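Local coordinates for protein succinylglutamate desuccinylase/aspartoacylase (Ruegeria sp. TM1040, PDB 3NA6) that probably hydrolyses the amide bond of an N-acylated amino acid, as a zinc-dependent amidohydrolase of the succinylglutamate desuccinylase/aspartoacylase family, at residues Leu167-Phe178 and Glu200-Leu211; Asp255-His264 and Pro297-Ser305. All coordinates share one frame; numbering follows the deposited sequence.

Contact 1 of 2, residues Leu167-Phe178 and Glu200-Leu211; sequences LQDACFAAMQAF and EEMGKVLVTTEL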
loop_
_atom_site.group_PDB
_atom_site.type_symbol
_atom_site.label_atom_id
_atom_site.label_comp_id
_atom_site.label_asym_id
_atom_site.label_seq_id
_atom_site.Cartn_x
_atom_site.Cartn_y
_atom_site.Cartn_z
ATOM N N LEU A 167 28.534 12.069 38.362
ATOM C CA LEU A 167 27.403 11.362 37.777
ATOM C C LEU A 167 27.887 10.149 36.963
ATOM O O LEU A 167 27.255 9.103 36.973
ATOM C CB LEU A 167 26.598 12.310 36.891
ATOM C CG LEU A 167 25.373 11.779 36.148
ATOM C CD1 LEU A 167 24.384 11.227 37.141
ATOM C CD2 LEU A 167 24.752 12.922 35.286
ATOM N N GLN A 168 29.018 10.307 36.273
ATOM C CA GLN A 168 29.583 9.230 35.490
ATOM C C GLN A 168 29.840 8.032 36.388
ATOM O O GLN A 168 29.516 6.904 36.036
ATOM C CB GLN A 168 30.882 9.671 34.811
ATOM C CG GLN A 168 31.543 8.590 33.931
ATOM C CD GLN A 168 32.857 9.031 33.323
ATOM O OE1 GLN A 168 32.900 9.956 32.504
ATOM N NE2 GLN A 168 33.955 8.381 33.736
ATOM N N ASP A 169 30.416 8.277 37.563
ATOM C CA ASP A 169 30.685 7.205 38.483
ATOM C C ASP A 169 29.386 6.594 39.003
ATOM O O ASP A 169 29.341 5.399 39.250
ATOM C CB ASP A 169 31.543 7.671 39.657
ATOM C CG ASP A 169 32.997 7.888 39.279
ATOM O OD1 ASP A 169 33.412 7.463 38.175
ATOM O OD2 ASP A 169 33.720 8.481 40.105
ATOM N N ALA A 170 28.361 7.412 39.219
ATOM C CA ALA A 170 27.076 6.916 39.709
ATOM C C ALA A 170 26.426 6.013 38.657
ATOM O O ALA A 170 25.925 4.916 38.970
ATOM C CB ALA A 170 26.142 8.088 40.068
ATOM N N CYS A 171 26.445 6.473 37.406
ATOM C CA CYS A 171 25.953 5.666 36.290
ATOM C C CYS A 171 26.723 4.353 36.141
ATOM O O CYS A 171 26.128 3.310 35.919
ATOM C CB CYS A 171 26.002 6.461 34.982
ATOM S SG CYS A 171 24.851 7.875 34.900
ATOM N N PHE A 172 28.042 4.412 36.272
ATOM C CA PHE A 172 28.884 3.207 36.195
ATOM C C PHE A 172 28.507 2.170 37.279
ATOM O O PHE A 172 28.400 0.950 37.014
ATOM C CB PHE A 172 30.367 3.605 36.319
ATOM C CG PHE A 172 31.324 2.447 36.252
ATOM C CD1 PHE A 172 31.709 1.900 35.037
ATOM C CD2 PHE A 172 31.828 1.890 37.408
ATOM C CE1 PHE A 172 32.586 0.788 35.001
ATOM C CE2 PHE A 172 32.705 0.801 37.366
ATOM C CZ PHE A 172 33.068 0.256 36.166
ATOM N N ALA A 173 28.321 2.654 38.499
ATOM C CA ALA A 173 27.935 1.800 39.622
ATOM C C ALA A 173 26.576 1.150 39.361
ATOM O O ALA A 173 26.391 -0.049 39.636
ATOM C CB ALA A 173 27.910 2.599 40.927
ATOM N N ALA A 174 25.626 1.914 38.812
ATOM C CA ALA A 174 24.280 1.359 38.526
ATOM C C ALA A 174 24.355 0.265 37.422
ATOM O O ALA A 174 23.622 -0.737 37.449
ATOM C CB ALA A 174 23.274 2.480 38.159
HETATM N N MSE A 175 25.271 0.462 36.480
HETATM C CA MSE A 175 25.462 -0.469 35.367
HETATM C C MSE A 175 26.081 -1.747 35.884
HETATM O O MSE A 175 25.642 -2.831 35.499
HETATM C CB MSE A 175 26.326 0.186 34.266
HETATM C CG MSE A 175 26.633 -0.716 33.046
HETATM SE SE MSE A 175 28.159 -1.871 33.377
HETATM C CE MSE A 175 29.497 -0.452 33.109
ATOM N N GLN A 176 27.104 -1.638 36.746
ATOM C CA GLN A 176 27.641 -2.814 37.412
ATOM C C GLN A 176 26.587 -3.590 38.200
ATOM O O GLN A 176 26.612 -4.827 38.167
ATOM C CB GLN A 176 28.781 -2.479 38.369
ATOM C CG GLN A 176 30.009 -1.943 37.693
ATOM C CD GLN A 176 31.190 -1.901 38.636
ATOM O OE1 GLN A 176 31.084 -1.475 39.797
ATOM N NE2 GLN A 176 32.321 -2.350 38.147
ATOM N N ALA A 177 25.711 -2.892 38.937
ATOM C CA ALA A 177 24.656 -3.577 39.691
ATOM C C ALA A 177 23.754 -4.385 38.751
ATOM O O ALA A 177 23.328 -5.472 39.107
ATOM C CB ALA A 177 23.796 -2.593 40.485
ATOM N N PHE A 178 23.434 -3.821 37.582
ATOM C CA PHE A 178 22.581 -4.518 36.591
ATOM C C PHE A 178 23.154 -5.895 36.308
ATOM O O PHE A 178 22.424 -6.886 36.257
ATOM C CB PHE A 178 22.477 -3.718 35.278
ATOM C CG PHE A 178 21.373 -4.199 34.346
ATOM C CD1 PHE A 178 21.588 -5.263 33.488
ATOM C CD2 PHE A 178 20.134 -3.557 34.312
ATOM C CE1 PHE A 178 20.574 -5.700 32.617
ATOM C CE2 PHE A 178 19.125 -3.975 33.465
ATOM C CZ PHE A 178 19.346 -5.058 32.598
ATOM N N GLU A 200 20.505 12.323 31.613
ATOM C CA GLU A 200 21.822 12.617 32.117
ATOM C C GLU A 200 22.097 14.113 32.276
ATOM O O GLU A 200 22.751 14.539 33.235
ATOM C CB GLU A 200 22.860 11.977 31.202
ATOM C CG GLU A 200 22.884 10.485 31.328
ATOM C CD GLU A 200 23.588 9.828 30.138
ATOM O OE1 GLU A 200 23.931 10.559 29.183
ATOM O OE2 GLU A 200 23.782 8.593 30.165
ATOM N N GLU A 201 21.599 14.928 31.362
ATOM C CA GLU A 201 21.868 16.361 31.476
ATOM C C GLU A 201 21.108 17.024 32.618
ATOM O O GLU A 201 21.469 18.140 33.029
ATOM C CB GLU A 201 21.699 17.091 30.127
ATOM C CG GLU A 201 20.264 17.371 29.757
ATOM C CD GLU A 201 20.098 18.137 28.420
ATOM O OE1 GLU A 201 21.118 18.507 27.773
ATOM O OE2 GLU A 201 18.921 18.351 28.035
HETATM N N MSE A 202 20.077 16.346 33.137
HETATM C CA MSE A 202 19.390 16.765 34.356
HETATM C C MSE A 202 20.132 16.405 35.608
HETATM O O MSE A 202 19.667 16.741 36.712
HETATM C CB MSE A 202 18.000 16.117 34.488
HETATM C CG MSE A 202 17.090 16.453 33.402
HETATM SE SE MSE A 202 15.501 15.360 33.464
HETATM C CE MSE A 202 14.563 16.417 32.087
ATOM N N GLY A 203 21.258 15.716 35.478
ATOM C CA GLY A 203 22.019 15.282 36.651
ATOM C C GLY A 203 21.558 13.965 37.220
ATOM O O GLY A 203 21.873 13.669 38.363
ATOM N N LYS A 204 20.853 13.157 36.407
ATOM C CA LYS A 204 20.223 11.918 36.875
ATOM C C LYS A 204 20.848 10.658 36.300
ATOM O O LYS A 204 21.284 10.624 35.148
ATOM C CB LYS A 204 18.711 11.954 36.586
ATOM C CG LYS A 204 17.990 12.972 37.444
ATOM C CD LYS A 204 16.568 13.262 37.001
ATOM C CE LYS A 204 15.961 14.340 37.871
ATOM N NZ LYS A 204 14.587 14.628 37.467
ATOM N N VAL A 205 20.926 9.621 37.135
ATOM C CA VAL A 205 21.452 8.329 36.727
ATOM C C VAL A 205 20.544 7.673 35.695
ATOM O O VAL A 205 19.309 7.630 35.848
ATOM C CB VAL A 205 21.635 7.361 37.936
ATOM C CG1 VAL A 205 21.934 5.953 37.454
ATOM C CG2 VAL A 205 22.750 7.846 38.801
ATOM N N LEU A 206 21.169 7.190 34.629
ATOM C CA LEU A 206 20.499 6.479 33.580
ATOM C C LEU A 206 21.137 5.089 33.478
ATOM O O LEU A 206 22.365 4.976 33.480
ATOM C CB LEU A 206 20.632 7.200 32.227
ATOM C CG LEU A 206 20.167 6.270 31.086
ATOM C CD1 LEU A 206 18.694 6.530 30.723
ATOM C CD2 LEU A 206 21.107 6.330 29.909
ATOM N N VAL A 207 20.293 4.057 33.392
ATOM C CA VAL A 207 20.725 2.668 33.152
ATOM C C VAL A 207 20.168 2.287 31.791
ATOM O O VAL A 207 18.981 2.509 31.503
ATOM C CB VAL A 207 20.168 1.746 34.279
ATOM C CG1 VAL A 207 20.206 0.280 33.892
ATOM C CG2 VAL A 207 20.916 2.019 35.560
ATOM N N THR A 208 21.027 1.821 30.905
ATOM C CA THR A 208 20.592 1.434 29.579
ATOM C C THR A 208 21.215 0.101 29.194
ATOM O O THR A 208 22.189 -0.352 29.804
ATOM C CB THR A 208 20.812 2.542 28.512
ATOM O OG1 THR A 208 20.133 2.189 27.295
ATOM C CG2 THR A 208 22.295 2.799 28.229
ATOM N N THR A 209 20.613 -0.546 28.205
ATOM C CA THR A 209 21.043 -1.863 27.765
ATOM C C THR A 209 21.047 -2.066 26.238
ATOM O O THR A 209 20.474 -1.270 25.449
ATOM C CB THR A 209 20.059 -2.896 28.273
ATOM O OG1 THR A 209 18.829 -2.734 27.562
ATOM C CG2 THR A 209 19.773 -2.763 29.747
ATOM N N GLU A 210 21.656 -3.173 25.835
ATOM C CA GLU A 210 21.347 -3.838 24.553
ATOM C C GLU A 210 21.291 -5.322 24.869
ATOM O O GLU A 210 22.332 -5.911 25.088
ATOM C CB GLU A 210 22.437 -3.584 23.502
ATOM C CG GLU A 210 22.500 -2.148 22.965
ATOM C CD GLU A 210 21.370 -1.807 22.006
ATOM O OE1 GLU A 210 20.508 -2.667 21.759
ATOM O OE2 GLU A 210 21.353 -0.680 21.483
ATOM N N LEU A 211 20.102 -5.924 24.942
ATOM C CA LEU A 211 19.987 -7.279 25.504
ATOM C C LEU A 211 19.767 -8.407 24.503
ATOM O O LEU A 211 19.510 -9.538 24.904
ATOM C CB LEU A 211 18.889 -7.339 26.561
ATOM C CG LEU A 211 19.103 -6.450 27.785
ATOM C CD1 LEU A 211 17.887 -6.597 28.704
ATOM C CD2 LEU A 211 20.417 -6.763 28.473
HETATM O O HOH W 1 23.916 3.036 34.323
#
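Leu167 and Phe178 both hold CG anti to the backbone N (chi1 179° and -166°). These torsions send Leu167 to the turn ahead of strand 205-210 and Phe178 to Val207 and Thr209 on the strand itself. The Leu167 fork rests its two methyls on the turn. Its CD2 lies 3.3 Å from Glu200 O, and its CD1 is 3.7 Å from Gly203 O. With an alanine in place of Leu167, a gap is likely to open over this turn, and Glu200 O and Gly203 O would lose that apolar cover. Val205 splits its methyls along the helix. CG2 meets Ala170 CB at 3.6 Å, while CG1 meets Ala174 CB. That same Ala174 CB touches Val207 CG2 at 3.5 Å, so small alanines let the strand come close. The Phe178 ring reaches Val207 CG1 with CD2 and Thr209 CG2 with CZ, the latter at 3.7 Å. Val232 of helix 219-235 also packs on Phe178. A water lies between the backbones, within hydrogen-bonding distance of Cys171 O (2.7 Å) and Leu206 O (2.6 Å). The axes of helix 167-178 and strand 205-210 approach to 7.5 Å, 37° apart. This is a helix laid on the central mixed sheet, the alpha/beta layering of the zinc-peptidase-like catalytic domain.

Contact 2 of 2, residues Asp255-His264 and Pro297-Ser305; sequences DGDCYLFSEH and PVEYRARRS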
loop_
_atom_site.group_PDB
_atom_site.type_symbol
_atom_site.label_atom_id
_atom_site.label_comp_id
_atom_site.label_asym_id
_atom_site.label_seq_id
_atom_site.Cartn_x
_atom_site.Cartn_y
_atom_site.Cartn_z
ATOM N N ASP A 255 34.155 2.243 20.320
ATOM C CA ASP A 255 33.878 3.620 19.931
ATOM C C ASP A 255 32.427 3.800 19.413
ATOM O O ASP A 255 32.112 4.841 18.832
ATOM C CB ASP A 255 34.922 4.132 18.927
ATOM C CG ASP A 255 35.110 3.205 17.752
ATOM O OD1 ASP A 255 34.125 2.564 17.321
ATOM O OD2 ASP A 255 36.255 3.123 17.264
ATOM N N GLY A 256 31.555 2.799 19.613
ATOM C CA GLY A 256 30.138 2.884 19.208
ATOM C C GLY A 256 29.884 3.021 17.705
ATOM O O GLY A 256 28.735 3.169 17.271
ATOM N N ASP A 257 30.957 2.976 16.920
ATOM C CA ASP A 257 30.907 3.204 15.481
ATOM C C ASP A 257 31.010 1.835 14.758
ATOM O O ASP A 257 31.257 0.803 15.398
ATOM C CB ASP A 257 32.044 4.146 15.081
ATOM C CG ASP A 257 31.773 4.893 13.778
ATOM O OD1 ASP A 257 31.182 4.311 12.837
ATOM O OD2 ASP A 257 32.183 6.071 13.689
ATOM N N CYS A 258 30.793 1.840 13.442
ATOM C CA CYS A 258 30.789 0.616 12.649
ATOM C C CYS A 258 31.790 0.762 11.525
ATOM O O CYS A 258 31.857 1.811 10.884
ATOM C CB CYS A 258 29.399 0.336 12.065
ATOM S SG CYS A 258 29.356 -1.151 10.970
ATOM N N TYR A 259 32.559 -0.285 11.275
ATOM C CA TYR A 259 33.589 -0.223 10.252
ATOM C C TYR A 259 33.389 -1.211 9.119
ATOM O O TYR A 259 34.059 -1.122 8.102
ATOM C CB TYR A 259 34.981 -0.372 10.900
ATOM C CG TYR A 259 35.183 0.710 11.940
ATOM C CD1 TYR A 259 35.503 2.019 11.560
ATOM C CD2 TYR A 259 34.982 0.449 13.290
ATOM C CE1 TYR A 259 35.652 3.036 12.513
ATOM C CE2 TYR A 259 35.137 1.453 14.252
ATOM C CZ TYR A 259 35.466 2.742 13.856
ATOM O OH TYR A 259 35.610 3.730 14.808
ATOM N N LEU A 260 32.479 -2.154 9.295
ATOM C CA LEU A 260 32.231 -3.166 8.291
ATOM C C LEU A 260 30.853 -2.905 7.734
ATOM O O LEU A 260 29.911 -3.624 8.000
ATOM C CB LEU A 260 32.349 -4.556 8.902
ATOM C CG LEU A 260 33.744 -4.892 9.419
ATOM C CD1 LEU A 260 33.667 -6.119 10.285
ATOM C CD2 LEU A 260 34.746 -5.073 8.276
ATOM N N PHE A 261 30.747 -1.814 6.995
ATOM C CA PHE A 261 29.550 -1.488 6.280
ATOM C C PHE A 261 29.534 -2.324 4.997
ATOM O O PHE A 261 30.562 -2.504 4.357
ATOM C CB PHE A 261 29.493 0.023 5.987
ATOM C CG PHE A 261 28.982 0.847 7.161
ATOM C CD1 PHE A 261 27.616 0.836 7.502
ATOM C CD2 PHE A 261 29.864 1.617 7.948
ATOM C CE1 PHE A 261 27.129 1.571 8.598
ATOM C CE2 PHE A 261 29.378 2.373 9.072
ATOM C CZ PHE A 261 28.029 2.355 9.384
ATOM N N SER A 262 28.381 -2.875 4.641
ATOM C CA SER A 262 28.264 -3.526 3.358
ATOM C C SER A 262 28.162 -2.491 2.257
ATOM O O SER A 262 27.454 -1.499 2.404
ATOM C CB SER A 262 27.043 -4.410 3.271
ATOM O OG SER A 262 27.078 -5.104 2.040
ATOM N N GLU A 263 28.840 -2.766 1.145
ATOM C CA GLU A 263 28.714 -1.956 -0.068
ATOM C C GLU A 263 27.880 -2.689 -1.132
ATOM O O GLU A 263 27.889 -2.287 -2.305
ATOM C CB GLU A 263 30.103 -1.582 -0.600
ATOM C CG GLU A 263 30.870 -0.638 0.333
ATOM C CD GLU A 263 32.193 -0.093 -0.252
ATOM O OE1 GLU A 263 32.831 -0.790 -1.059
ATOM O OE2 GLU A 263 32.596 1.037 0.119
ATOM N N HIS A 264 27.159 -3.750 -0.717
ATOM C CA HIS A 264 26.446 -4.645 -1.637
ATOM C C HIS A 264 25.167 -5.190 -1.021
ATOM O O HIS A 264 25.144 -5.493 0.152
ATOM C CB HIS A 264 27.334 -5.838 -1.972
ATOM C CG HIS A 264 28.639 -5.474 -2.601
ATOM N ND1 HIS A 264 28.800 -5.348 -3.968
ATOM C CD2 HIS A 264 29.845 -5.208 -2.053
ATOM C CE1 HIS A 264 30.051 -5.025 -4.233
ATOM N NE2 HIS A 264 30.706 -4.925 -3.091
ATOM N N PRO A 297 31.981 -14.367 -3.702
ATOM C CA PRO A 297 31.302 -13.510 -2.717
ATOM C C PRO A 297 32.162 -12.316 -2.343
ATOM O O PRO A 297 33.340 -12.352 -2.593
ATOM C CB PRO A 297 31.144 -14.430 -1.517
ATOM C CG PRO A 297 32.262 -15.428 -1.625
ATOM C CD PRO A 297 32.618 -15.548 -3.085
ATOM N N VAL A 298 31.587 -11.260 -1.776
ATOM C CA VAL A 298 32.376 -10.125 -1.265
ATOM C C VAL A 298 32.671 -10.443 0.170
ATOM O O VAL A 298 31.795 -10.888 0.896
ATOM C CB VAL A 298 31.605 -8.790 -1.360
ATOM C CG1 VAL A 298 32.419 -7.635 -0.789
ATOM C CG2 VAL A 298 31.227 -8.493 -2.826
ATOM N N GLU A 299 33.901 -10.189 0.595
ATOM C CA GLU A 299 34.357 -10.574 1.930
ATOM C C GLU A 299 34.609 -9.382 2.820
ATOM O O GLU A 299 35.103 -8.368 2.363
ATOM C CB GLU A 299 35.667 -11.369 1.794
ATOM C CG GLU A 299 35.530 -12.642 1.002
ATOM C CD GLU A 299 36.768 -13.522 1.029
ATOM O OE1 GLU A 299 37.895 -12.990 1.070
ATOM O OE2 GLU A 299 36.595 -14.755 0.998
ATOM N N TYR A 300 34.245 -9.507 4.096
ATOM C CA TYR A 300 34.494 -8.482 5.085
ATOM C C TYR A 300 35.376 -9.105 6.177
ATOM O O TYR A 300 35.030 -10.144 6.759
ATOM C CB TYR A 300 33.166 -7.862 5.572
ATOM C CG TYR A 300 32.496 -7.090 4.432
ATOM C CD1 TYR A 300 32.918 -5.797 4.115
ATOM C CD2 TYR A 300 31.517 -7.672 3.617
ATOM C CE1 TYR A 300 32.353 -5.087 3.043
ATOM C CE2 TYR A 300 30.929 -6.952 2.528
ATOM C CZ TYR A 300 31.378 -5.676 2.239
ATOM O OH TYR A 300 30.844 -4.923 1.198
ATOM N N ARG A 301 36.548 -8.495 6.387
ATOM C CA ARG A 301 37.578 -9.031 7.290
ATOM C C ARG A 301 37.751 -8.179 8.546
ATOM O O ARG A 301 37.461 -6.985 8.533
ATOM C CB ARG A 301 38.898 -9.178 6.542
ATOM C CG ARG A 301 38.837 -10.314 5.571
ATOM C CD ARG A 301 40.130 -10.591 4.851
ATOM N NE ARG A 301 39.882 -11.685 3.916
ATOM C CZ ARG A 301 39.943 -12.972 4.233
ATOM N NH1 ARG A 301 40.305 -13.360 5.453
ATOM N NH2 ARG A 301 39.659 -13.872 3.316
ATOM N N ALA A 302 38.169 -8.808 9.645
ATOM C CA ALA A 302 38.330 -8.086 10.909
ATOM C C ALA A 302 39.547 -7.166 10.814
ATOM O O ALA A 302 40.614 -7.571 10.336
ATOM C CB ALA A 302 38.458 -9.045 12.077
ATOM N N ARG A 303 39.348 -5.915 11.207
ATOM C CA ARG A 303 40.389 -4.887 11.184
ATOM C C ARG A 303 41.316 -5.021 12.400
ATOM O O ARG A 303 42.427 -4.501 12.399
ATOM C CB ARG A 303 39.754 -3.487 11.136
ATOM C CG ARG A 303 39.216 -2.973 12.493
ATOM C CD ARG A 303 38.101 -1.919 12.338
ATOM N NE ARG A 303 37.479 -1.564 13.617
ATOM C CZ ARG A 303 38.029 -0.780 14.550
ATOM N NH1 ARG A 303 39.235 -0.256 14.382
ATOM N NH2 ARG A 303 37.373 -0.522 15.672
ATOM N N ARG A 304 40.854 -5.734 13.422
ATOM C CA ARG A 304 41.648 -6.026 14.621
ATOM C C ARG A 304 41.105 -7.262 15.343
ATOM O O ARG A 304 39.995 -7.727 15.062
ATOM C CB ARG A 304 41.549 -4.854 15.572
ATOM C CG ARG A 304 40.120 -4.655 16.043
ATOM C CD ARG A 304 40.000 -3.421 16.877
ATOM N NE ARG A 304 38.666 -3.313 17.439
ATOM C CZ ARG A 304 38.378 -2.683 18.579
ATOM N NH1 ARG A 304 39.335 -2.086 19.296
ATOM N NH2 ARG A 304 37.123 -2.658 19.017
ATOM N N SER A 305 41.856 -7.764 16.308
ATOM C CA SER A 305 41.438 -8.934 17.042
ATOM C C SER A 305 40.374 -8.588 18.076
ATOM O O SER A 305 40.321 -7.483 18.602
ATOM C CB SER A 305 42.631 -9.589 17.708
ATOM O OG SER A 305 43.579 -9.972 16.719
HETATM O O HOH W 2 32.735 -3.744 0.083
#
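Tyr300 reaches from strand 298-301 to the backbone of residues 261-263. Its CB begins against Leu260 CD2, which is 4.2 Å away. Further along, CD1 and CE1 run beside Phe261 O, and CE1 is the nearer, at 3.4 Å. CZ comes next to Ser262 CA. At the tip, OH accepts a nearly straight bond from Glu263 N (2.9 Å, 172°). OH also lies at the edge of the His264 ring, in its plane. A water hydrogen-bonds to the same OH and donates to Glu263 OE1. Val298 meets the His264 ring over one face, with CG2 3.7 Å from the ring centroid, a CH-pi contact. Leu260 CD2 also touches Arg301 O, at 3.3 Å.

At the other end Arg303 crosses Tyr259 obliquely. The guanidinium CZ is 4.0 Å from the ring centroid, an off-centre cation-pi contact with the planes 52° apart. One guanidinium face meets the Tyr259 ring and the other meets Arg304 NE. Tyr259 OH donates to Asp255 OD2 at 2.6 Å, though Asp255 is poorly ordered. Elsewhere, Cys258 is tied to Cys322 by a disulfide, and Arg292 of a third subunit bonds to Glu263 O. The contact thus rests on one direct hydrogen bond, ring and apolar packing, and a cation-pi pair. Asp255 OD2, 4.1 Å from Arg303 NH2 and well out of the guanidinium plane, probably offsets some of its charge without a salt bridge.

How the contacts relate
Contact 1 closes before contact 2 opens along the chain. Their centres are about 30 Å apart and their nearest atoms about 9 Å apart, without touching. Contact 1 is mostly buried in the catalytic domain, its centre about 13 Å from the centre of the chain. Contact 2 lies at the surface, its centre about 24 Å from that point, and joins strands of two small antiparallel sheets. The second and third subunits reach contact 2, whereas no other chain touches contact 1. Thr209 OG1 of contact 1 hydrogen-bonds to the backbone O of His145. With His59 and Glu62, His145 may form an empty metal site, consistent with the zinc centre of this family. The calcium seen here is bound elsewhere, at Thr82 and Gly237.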